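Local coordinates for erythrocyte membrane protein 1 (Plasmodium falciparum, PDB 2XU0), which probably binds host cell-surface receptors through domains such as this rosetting one, the N-terminal segment with the first Duffy-binding-like domain, at residues A[129-134]-A[313-318]; A[133-138]-A[196-201]; A[205-210]-A[309-314]. The protein carries 10 engineered substitutions. All blocks are in the same frame, centred on the assembly; numbering follows the deposited sequence.

Contact 1: A[129-134]-A[313-318]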
loop_
_atom_site.group_PDB
_atom_site.type_symbol
_atom_site.label_atom_id
_atom_site.label_comp_id
_atom_site.label_asym_id
_atom_site.label_seq_id
_atom_site.Cartn_x
_atom_site.Cartn_y
_atom_site.Cartn_z
ATOM N N ALA A 129 -4.197 11.873 4.539
ATOM C CA ALA A 129 -3.639 10.720 3.814
ATOM C C ALA A 129 -2.738 9.977 4.841
ATOM O O ALA A 129 -2.212 10.621 5.767
ATOM C CB ALA A 129 -2.819 11.197 2.629
ATOM N N CYS A 130 -2.642 8.627 4.745
ATOM C CA CYS A 130 -1.833 7.805 5.665
ATOM C C CYS A 130 -0.696 7.183 4.921
ATOM O O CYS A 130 -0.927 6.301 4.109
ATOM C CB CYS A 130 -2.675 6.744 6.389
ATOM S SG CYS A 130 -3.846 7.424 7.602
ATOM N N ALA A 131 0.526 7.615 5.202
ATOM C CA ALA A 131 1.715 7.019 4.575
ATOM C C ALA A 131 1.899 5.643 5.197
ATOM O O ALA A 131 1.950 5.552 6.420
ATOM C CB ALA A 131 2.949 7.888 4.791
ATOM N N PRO A 132 1.851 4.555 4.385
ATOM C CA PRO A 132 1.999 3.208 4.958
ATOM C C PRO A 132 3.431 2.944 5.423
ATOM O O PRO A 132 4.362 3.568 4.913
ATOM C CB PRO A 132 1.597 2.281 3.803
ATOM C CG PRO A 132 1.850 3.037 2.594
ATOM C CD PRO A 132 1.798 4.505 2.911
ATOM N N PRO A 133 3.635 2.038 6.391
ATOM C CA PRO A 133 5.025 1.739 6.837
ATOM C C PRO A 133 5.973 1.323 5.708
ATOM O O PRO A 133 7.142 1.709 5.745
ATOM C CB PRO A 133 4.839 0.656 7.926
ATOM C CG PRO A 133 3.477 0.186 7.781
ATOM C CD PRO A 133 2.643 1.243 7.141
ATOM N N ARG A 134 5.439 0.677 4.608
ATOM C CA ARG A 134 6.260 0.339 3.446
ATOM C C ARG A 134 6.829 1.634 2.842
ATOM O O ARG A 134 7.982 1.661 2.456
ATOM C CB ARG A 134 5.464 -0.500 2.412
ATOM C CG ARG A 134 6.279 -1.017 1.196
ATOM C CD ARG A 134 5.436 -1.230 -0.071
ATOM N NE ARG A 134 4.359 -0.235 -0.167
ATOM C CZ ARG A 134 4.505 0.998 -0.628
ATOM N NH1 ARG A 134 5.662 1.389 -1.147
ATOM N NH2 ARG A 134 3.495 1.851 -0.583
ATOM N N LEU A 313 -5.072 7.221 -3.148
ATOM C CA LEU A 313 -5.900 6.036 -3.417
ATOM C C LEU A 313 -5.105 4.726 -3.225
ATOM O O LEU A 313 -5.633 3.743 -2.693
ATOM C CB LEU A 313 -6.512 6.112 -4.845
ATOM C CG LEU A 313 -7.476 7.290 -5.060
ATOM C CD1 LEU A 313 -7.935 7.367 -6.501
ATOM C CD2 LEU A 313 -8.667 7.253 -4.046
ATOM N N ARG A 314 -3.855 4.719 -3.666
ATOM C CA ARG A 314 -2.949 3.576 -3.499
ATOM C C ARG A 314 -2.689 3.353 -2.017
ATOM O O ARG A 314 -2.733 2.228 -1.584
ATOM C CB ARG A 314 -1.600 3.858 -4.153
ATOM C CG ARG A 314 -1.647 3.997 -5.658
ATOM C CD ARG A 314 -0.257 3.912 -6.240
ATOM N NE ARG A 314 0.790 4.622 -5.483
ATOM C CZ ARG A 314 1.410 5.719 -5.899
ATOM N NH1 ARG A 314 1.017 6.337 -7.002
ATOM N NH2 ARG A 314 2.384 6.246 -5.179
ATOM N N TRP A 315 -2.440 4.426 -1.242
ATOM C CA TRP A 315 -2.166 4.285 0.188
ATOM C C TRP A 315 -3.348 3.804 0.989
ATOM O O TRP A 315 -3.162 3.025 1.915
ATOM C CB TRP A 315 -1.621 5.585 0.790
ATOM C CG TRP A 315 -0.242 5.992 0.329
ATOM C CD1 TRP A 315 0.650 5.254 -0.406
ATOM C CD2 TRP A 315 0.471 7.163 0.773
ATOM N NE1 TRP A 315 1.843 5.948 -0.530
ATOM C CE2 TRP A 315 1.770 7.104 0.213
ATOM C CE3 TRP A 315 0.131 8.260 1.589
ATOM C CZ2 TRP A 315 2.717 8.133 0.408
ATOM C CZ3 TRP A 315 1.055 9.290 1.754
ATOM C CH2 TRP A 315 2.325 9.228 1.161
ATOM N N PHE A 316 -4.565 4.260 0.633
ATOM C CA PHE A 316 -5.778 3.866 1.317
ATOM C C PHE A 316 -6.072 2.387 0.980
ATOM O O PHE A 316 -6.514 1.648 1.850
ATOM C CB PHE A 316 -6.932 4.820 0.876
ATOM C CG PHE A 316 -8.212 4.841 1.684
ATOM C CD1 PHE A 316 -8.327 4.112 2.871
ATOM C CD2 PHE A 316 -9.322 5.570 1.242
ATOM C CE1 PHE A 316 -9.517 4.135 3.620
ATOM C CE2 PHE A 316 -10.520 5.565 1.971
ATOM C CZ PHE A 316 -10.605 4.871 3.166
ATOM N N GLU A 317 -5.811 1.953 -0.268
ATOM C CA GLU A 317 -6.023 0.554 -0.669
ATOM C C GLU A 317 -5.024 -0.342 0.107
ATOM O O GLU A 317 -5.403 -1.395 0.602
ATOM C CB GLU A 317 -5.868 0.388 -2.206
ATOM C CG GLU A 317 -6.078 -1.025 -2.716
ATOM C CD GLU A 317 -4.900 -1.982 -2.615
ATOM O OE1 GLU A 317 -3.744 -1.516 -2.492
ATOM O OE2 GLU A 317 -5.146 -3.208 -2.620
ATOM N N GLU A 318 -3.777 0.090 0.245
ATOM C CA GLU A 318 -2.793 -0.688 1.021
ATOM C C GLU A 318 -3.136 -0.643 2.514
ATOM O O GLU A 318 -2.956 -1.638 3.228
ATOM C CB GLU A 318 -1.402 -0.125 0.793
ATOM C CG GLU A 318 -0.281 -0.915 1.453
ATOM C CD GLU A 318 1.081 -0.381 1.096
ATOM O OE1 GLU A 318 1.147 0.608 0.327
ATOM O OE2 GLU A 318 2.090 -0.985 1.527
HETATM O O HOH W 1 -1.611 3.586 3.971
HETATM O O HOH W 2 2.815 -0.989 4.484
#
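P132 and A131 lie over one face of the W315 indole, and beside them R134 closes on E318, one helical turn beyond the tryptophan. The proline side chain crosses that of the tryptophan at about a right angle and sets CD over the five-membered ring, 3.5 Å from its centroid and 4° off the normal. A131 CA stands over the six-membered ring, 3.8 Å from that centroid, while its methyl CB reaches W315 CZ3 at 3.8 Å. Both CH-pi donors are carbons bonded to a peptide nitrogen, whose C-H bonds are somewhat polarised and suit an electron-rich indole.

R134 grips E318 side-on, one nitrogen to each oxygen. Its NE donates to OE2 of E318 at 2.9 Å, and its NH2 gives a straighter bond to OE1 of E318 at 2.8 Å, using the syn lone pair. The guanidinium and carboxylate planes are only 25° apart. E318 CG is anti to the backbone N (chi1 -175°) and the chain beyond is extended, which carries the carboxylate past P132; CG of P132 touches OE1 of E318 at 3.4 Å. One water joins R134 N to E318 OE2, and another joins the carbonyl oxygens of C130 and W315.

P132 is the N-cap residue of helix 133-136, a place where proline costs no backbone bond within the helix. The incoming loop is tied by the C130–C113 disulfide and by backbone bonds of A131 with Y112. D198 of helix 186-204 takes R134 NH2 on OD2 and W315 NE1 on OD1.

The buried guanidinium thus has two acidic partners, E318 and D198, an environment that should favour the charged forms of all three groups and hold R134 in one orientation between helices.

Contact 2: A[133-138]-A[196-201]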
loop_
_atom_site.group_PDB
_atom_site.type_symbol
_atom_site.label_atom_id
_atom_site.label_comp_id
_atom_site.label_asym_id
_atom_site.label_seq_id
_atom_site.Cartn_x
_atom_site.Cartn_y
_atom_site.Cartn_z
ATOM N N PRO A 133 3.635 2.038 6.391
ATOM C CA PRO A 133 5.025 1.739 6.837
ATOM C C PRO A 133 5.973 1.323 5.708
ATOM O O PRO A 133 7.142 1.709 5.745
ATOM C CB PRO A 133 4.839 0.656 7.926
ATOM C CG PRO A 133 3.477 0.186 7.781
ATOM C CD PRO A 133 2.643 1.243 7.141
ATOM N N ARG A 134 5.439 0.677 4.608
ATOM C CA ARG A 134 6.260 0.339 3.446
ATOM C C ARG A 134 6.829 1.634 2.842
ATOM O O ARG A 134 7.982 1.661 2.456
ATOM C CB ARG A 134 5.464 -0.500 2.412
ATOM C CG ARG A 134 6.279 -1.017 1.196
ATOM C CD ARG A 134 5.436 -1.230 -0.071
ATOM N NE ARG A 134 4.359 -0.235 -0.167
ATOM C CZ ARG A 134 4.505 0.998 -0.628
ATOM N NH1 ARG A 134 5.662 1.389 -1.147
ATOM N NH2 ARG A 134 3.495 1.851 -0.583
ATOM N N ARG A 135 6.037 2.729 2.803
ATOM C CA ARG A 135 6.513 3.996 2.255
ATOM C C ARG A 135 7.464 4.682 3.205
ATOM O O ARG A 135 8.470 5.205 2.752
ATOM C CB ARG A 135 5.331 4.964 1.867
ATOM C CG ARG A 135 5.747 6.423 1.554
ATOM C CD ARG A 135 6.509 6.541 0.232
ATOM N NE ARG A 135 7.106 7.871 0.031
ATOM C CZ ARG A 135 8.312 8.251 0.456
ATOM N NH1 ARG A 135 9.073 7.417 1.154
ATOM N NH2 ARG A 135 8.769 9.461 0.179
ATOM N N ARG A 136 7.075 4.817 4.473
ATOM C CA ARG A 136 7.857 5.519 5.505
ATOM C C ARG A 136 9.357 5.148 5.491
ATOM O O ARG A 136 10.224 6.026 5.544
ATOM C CB ARG A 136 7.279 5.213 6.896
ATOM C CG ARG A 136 5.941 5.873 7.192
ATOM C CD ARG A 136 5.506 5.536 8.595
ATOM N NE ARG A 136 6.161 6.437 9.550
ATOM C CZ ARG A 136 5.837 6.529 10.834
ATOM N NH1 ARG A 136 4.882 5.758 11.343
ATOM N NH2 ARG A 136 6.468 7.389 11.623
ATOM N N HIS A 137 9.653 3.860 5.354
ATOM C CA HIS A 137 11.030 3.373 5.410
ATOM C C HIS A 137 11.625 2.949 4.081
ATOM O O HIS A 137 12.616 2.233 4.066
ATOM C CB HIS A 137 11.141 2.277 6.477
ATOM C CG HIS A 137 10.349 2.571 7.708
ATOM N ND1 HIS A 137 10.650 3.659 8.526
ATOM C CD2 HIS A 137 9.287 1.915 8.227
ATOM C CE1 HIS A 137 9.767 3.618 9.511
ATOM N NE2 HIS A 137 8.931 2.584 9.377
ATOM N N ILE A 138 11.061 3.448 2.962
ATOM C CA ILE A 138 11.528 3.172 1.601
ATOM C C ILE A 138 13.050 3.410 1.449
ATOM O O ILE A 138 13.595 4.358 2.038
ATOM C CB ILE A 138 10.665 3.946 0.545
ATOM C CG1 ILE A 138 10.256 3.031 -0.614
ATOM C CG2 ILE A 138 11.337 5.261 0.044
ATOM C CD1 ILE A 138 9.177 3.595 -1.564
ATOM N N PHE A 196 7.134 0.533 -6.562
ATOM C CA PHE A 196 7.392 1.044 -7.918
ATOM C C PHE A 196 6.602 2.334 -8.116
ATOM O O PHE A 196 7.136 3.329 -8.645
ATOM C CB PHE A 196 6.897 0.019 -8.939
ATOM C CG PHE A 196 7.045 0.390 -10.392
ATOM C CD1 PHE A 196 8.304 0.563 -10.958
ATOM C CD2 PHE A 196 5.936 0.419 -11.232
ATOM C CE1 PHE A 196 8.448 0.770 -12.344
ATOM C CE2 PHE A 196 6.072 0.648 -12.609
ATOM C CZ PHE A 196 7.320 0.856 -13.150
ATOM N N ALA A 197 5.330 2.303 -7.704
ATOM C CA ALA A 197 4.426 3.480 -7.791
ATOM C C ALA A 197 4.897 4.659 -6.894
ATOM O O ALA A 197 4.913 5.799 -7.352
ATOM C CB ALA A 197 3.004 3.074 -7.449
ATOM N N ASP A 198 5.349 4.371 -5.663
ATOM C CA ASP A 198 5.886 5.409 -4.777
ATOM C C ASP A 198 7.179 6.012 -5.354
ATOM O O ASP A 198 7.357 7.228 -5.291
ATOM C CB ASP A 198 6.103 4.877 -3.335
ATOM C CG ASP A 198 4.837 4.760 -2.491
ATOM O OD1 ASP A 198 3.824 5.410 -2.834
ATOM O OD2 ASP A 198 4.865 4.037 -1.480
ATOM N N ILE A 199 8.068 5.162 -5.951
ATOM C CA ILE A 199 9.319 5.608 -6.589
ATOM C C ILE A 199 9.020 6.536 -7.733
ATOM O O ILE A 199 9.650 7.594 -7.857
ATOM C CB ILE A 199 10.263 4.427 -6.985
ATOM C CG1 ILE A 199 10.892 3.804 -5.689
ATOM C CG2 ILE A 199 11.369 4.935 -7.929
ATOM C CD1 ILE A 199 11.441 2.288 -5.819
ATOM N N GLY A 200 8.063 6.154 -8.560
ATOM C CA GLY A 200 7.611 7.004 -9.667
ATOM C C GLY A 200 7.114 8.350 -9.171
ATOM O O GLY A 200 7.436 9.385 -9.766
ATOM N N ASP A 201 6.357 8.349 -8.039
ATOM C CA ASP A 201 5.907 9.635 -7.477
ATOM C C ASP A 201 7.036 10.462 -6.890
ATOM O O ASP A 201 6.996 11.681 -6.997
ATOM C CB ASP A 201 4.699 9.484 -6.526
ATOM C CG ASP A 201 3.410 9.203 -7.285
ATOM O OD1 ASP A 201 3.399 9.380 -8.532
ATOM O OD2 ASP A 201 2.452 8.708 -6.662
#
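The guanidinium of R134 meets the carboxylate of D198 at its edge, tip to tip and near its own plane, with the two groups turned 34° against each other. Both terminal nitrogens converge end-on upon a single oxygen: NH1 of R134 lies 2.8 Å from OD2 of D198, and NH2 of R134 lies 2.7 Å from the same OD2. Both bonds are bent, with an N-H...acceptor angle of 141° for NH1, as sharing one acceptor requires. The donors come to OD2 from the same face of the carboxylate, well above its plane.

R135 crosses the aspartate obliquely. Its aliphatic part does the touching, CD of R135 standing 3.5 Å from OD2 of D198, because the chain bends at chi2 (71°) and takes its NE onward to a salt bridge with D207.

The contact joins the single short turn 133-136 to the long helix 186-204 within the Duffy-binding-like fold, a disulfide-stapled, mainly helical domain. After the turn ends, I138 brings its CD1 to 3.8 Å from CB of D198 and to 4.5 Å from CG1 of I199. I138 thus packs on the aliphatic CB of D198 and the neighbouring I199, and both isoleucines also touch E168 of helix 154-175.

D198 suits this place because its two oxygens can serve different neighbours. While OD2 takes R134, OD1 accepts from Q311, R314 and W315, all on helix 311-338. S195, one turn earlier on the aspartate's own helix, hydrogen-bonds NH1 of R134 through OG, which further fixes the rotation of the guanidinium.

Contact 3: A[205-210]-A[309-314]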
loop_
_atom_site.group_PDB
_atom_site.type_symbol
_atom_site.label_atom_id
_atom_site.label_comp_id
_atom_site.label_asym_id
_atom_site.label_seq_id
_atom_site.Cartn_x
_atom_site.Cartn_y
_atom_site.Cartn_z
ATOM N N GLY A 205 8.107 14.069 -8.386
ATOM C CA GLY A 205 7.836 15.147 -7.447
ATOM C C GLY A 205 6.377 15.260 -7.038
ATOM O O GLY A 205 5.944 16.323 -6.591
ATOM N N ARG A 206 5.620 14.139 -7.132
ATOM C CA ARG A 206 4.201 14.046 -6.779
ATOM C C ARG A 206 4.029 13.400 -5.406
ATOM O O ARG A 206 2.980 13.563 -4.798
ATOM C CB ARG A 206 3.460 13.214 -7.825
ATOM C CG ARG A 206 3.406 13.853 -9.226
ATOM C CD ARG A 206 2.824 12.826 -10.178
ATOM N NE ARG A 206 2.705 13.287 -11.563
ATOM C CZ ARG A 206 2.126 12.569 -12.519
ATOM N NH1 ARG A 206 1.597 11.385 -12.242
ATOM N NH2 ARG A 206 2.038 13.042 -13.747
ATOM N N ASP A 207 5.065 12.670 -4.912
ATOM C CA ASP A 207 5.014 11.992 -3.632
ATOM C C ASP A 207 4.678 12.951 -2.486
ATOM O O ASP A 207 5.198 14.071 -2.460
ATOM C CB ASP A 207 6.325 11.219 -3.399
ATOM C CG ASP A 207 6.409 10.626 -2.032
ATOM O OD1 ASP A 207 5.808 9.536 -1.815
ATOM O OD2 ASP A 207 6.916 11.315 -1.130
ATOM N N MET A 208 3.794 12.529 -1.577
ATOM C CA MET A 208 3.282 13.354 -0.455
ATOM C C MET A 208 4.111 13.226 0.834
ATOM O O MET A 208 3.883 13.978 1.778
ATOM C CB MET A 208 1.849 12.915 -0.097
ATOM C CG MET A 208 0.779 13.319 -1.075
ATOM S SD MET A 208 -0.811 12.697 -0.438
ATOM C CE MET A 208 -0.879 11.143 -1.164
ATOM N N PHE A 209 5.020 12.245 0.913
ATOM C CA PHE A 209 5.761 12.044 2.160
ATOM C C PHE A 209 6.962 12.959 2.311
ATOM O O PHE A 209 7.758 13.114 1.390
ATOM C CB PHE A 209 6.076 10.565 2.412
ATOM C CG PHE A 209 6.608 10.222 3.791
ATOM C CD1 PHE A 209 5.791 10.311 4.914
ATOM C CD2 PHE A 209 7.892 9.702 3.950
ATOM C CE1 PHE A 209 6.274 9.953 6.185
ATOM C CE2 PHE A 209 8.380 9.376 5.217
ATOM C CZ PHE A 209 7.571 9.511 6.325
ATOM N N LEU A 210 7.056 13.617 3.463
ATOM C CA LEU A 210 8.150 14.518 3.749
ATOM C C LEU A 210 8.972 13.871 4.874
ATOM O O LEU A 210 8.589 13.985 6.036
ATOM C CB LEU A 210 7.588 15.878 4.156
ATOM C CG LEU A 210 8.615 16.961 4.405
ATOM C CD1 LEU A 210 9.451 17.201 3.165
ATOM C CD2 LEU A 210 7.938 18.233 4.878
ATOM N N VAL A 309 -1.846 5.684 -10.759
ATOM C CA VAL A 309 -2.964 5.766 -9.803
ATOM C C VAL A 309 -2.622 6.841 -8.766
ATOM O O VAL A 309 -1.535 6.753 -8.183
ATOM C CB VAL A 309 -3.294 4.391 -9.113
ATOM C CG1 VAL A 309 -4.403 4.540 -8.054
ATOM C CG2 VAL A 309 -3.672 3.332 -10.146
ATOM N N PRO A 310 -3.511 7.841 -8.480
ATOM C CA PRO A 310 -3.190 8.807 -7.422
ATOM C C PRO A 310 -2.703 8.119 -6.153
ATOM O O PRO A 310 -3.288 7.132 -5.692
ATOM C CB PRO A 310 -4.517 9.563 -7.196
ATOM C CG PRO A 310 -5.226 9.460 -8.511
ATOM C CD PRO A 310 -4.844 8.108 -9.064
ATOM N N GLN A 311 -1.634 8.657 -5.588
ATOM C CA GLN A 311 -0.956 8.131 -4.397
ATOM C C GLN A 311 -1.866 7.900 -3.186
ATOM O O GLN A 311 -1.764 6.852 -2.544
ATOM C CB GLN A 311 0.265 8.996 -4.051
ATOM C CG GLN A 311 1.096 8.450 -2.882
ATOM C CD GLN A 311 2.374 9.170 -2.710
ATOM O OE1 GLN A 311 2.404 10.366 -2.389
ATOM N NE2 GLN A 311 3.473 8.423 -2.814
ATOM N N PHE A 312 -2.755 8.868 -2.880
ATOM C CA PHE A 312 -3.696 8.754 -1.771
ATOM C C PHE A 312 -4.569 7.485 -1.932
ATOM O O PHE A 312 -4.815 6.786 -0.960
ATOM C CB PHE A 312 -4.588 10.036 -1.654
ATOM C CG PHE A 312 -5.804 9.768 -0.789
ATOM C CD1 PHE A 312 -5.674 9.597 0.588
ATOM C CD2 PHE A 312 -7.055 9.554 -1.367
ATOM C CE1 PHE A 312 -6.762 9.187 1.366
ATOM C CE2 PHE A 312 -8.149 9.176 -0.581
ATOM C CZ PHE A 312 -7.998 9.013 0.785
ATOM N N LEU A 313 -5.072 7.221 -3.148
ATOM C CA LEU A 313 -5.900 6.036 -3.417
ATOM C C LEU A 313 -5.105 4.726 -3.225
ATOM O O LEU A 313 -5.633 3.743 -2.693
ATOM C CB LEU A 313 -6.512 6.112 -4.845
ATOM C CG LEU A 313 -7.476 7.290 -5.060
ATOM C CD1 LEU A 313 -7.935 7.367 -6.501
ATOM C CD2 LEU A 313 -8.667 7.253 -4.046
ATOM N N ARG A 314 -3.855 4.719 -3.666
ATOM C CA ARG A 314 -2.949 3.576 -3.499
ATOM C C ARG A 314 -2.689 3.353 -2.017
ATOM O O ARG A 314 -2.733 2.228 -1.584
ATOM C CB ARG A 314 -1.600 3.858 -4.153
ATOM C CG ARG A 314 -1.647 3.997 -5.658
ATOM C CD ARG A 314 -0.257 3.912 -6.240
ATOM N NE ARG A 314 0.790 4.622 -5.483
ATOM C CZ ARG A 314 1.410 5.719 -5.899
ATOM N NH1 ARG A 314 1.017 6.337 -7.002
ATOM N NH2 ARG A 314 2.384 6.246 -5.179
#
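D207 and M208, in an Asx turn of the loop that follows helix 186-204, meet Q311 and F312 in the first turn of helix 311-338. The turn is closed by OD2 of D207, which accepts from the backbone N of F209 at 2.9 Å.

Q311 reads the loop with both ends of its amide. NE2 of Q311 donates to OD1 of D207 at 2.8 Å, arriving on the anti side of the carboxylate. OE1 of Q311 accepts from the backbone N of M208 at 2.7 Å, in its carbonyl plane. CG of Q311 is anti to the backbone N (chi1 -175°) and the chain beyond is extended, a course that carries the amide from the helix to the loop backbone, where it stands almost upright (83°) to the carboxylate.

M208 runs antiparallel alongside the Q311 chain. Its unbranched, flexible thioether can bend the methyl CE over the start of the helix, against CB and CG of Q311, 3.4 Å from N of F312 and 3.9 Å from CB of F312.

D207 OD1 also takes a salt bridge from R135, and Q311 NE2 gives a second bond to D198. A neutral amide, donor and acceptor at once, can therefore satisfy a loop N-H and bridge two carboxylates without adding charge, while D207 holds both the turn and the helix.

Overall arrangement
All three contacts are buried, but they step outward: the centre of contact 1 lies about 5 Å from the centre of the chain and that of contact 3 about 11 Å from it, where M208 and R206 are partly exposed. Contacts 1 and 2 share the short helix 133-136, contacts 1 and 3 share helix 311-338, and helix 186-204 of contact 2 supplies D198 and D201 to R314 of that helix. The chemistry shifts accordingly: aromatic packing with a side-on, two-bond salt bridge in contact 1, one shared carboxylate oxygen in contact 2, amide-to-loop hydrogen bonding in contact 3. R135 to D207 joins contacts 2 and 3, while W315 packs on M208 between contacts 1 and 3.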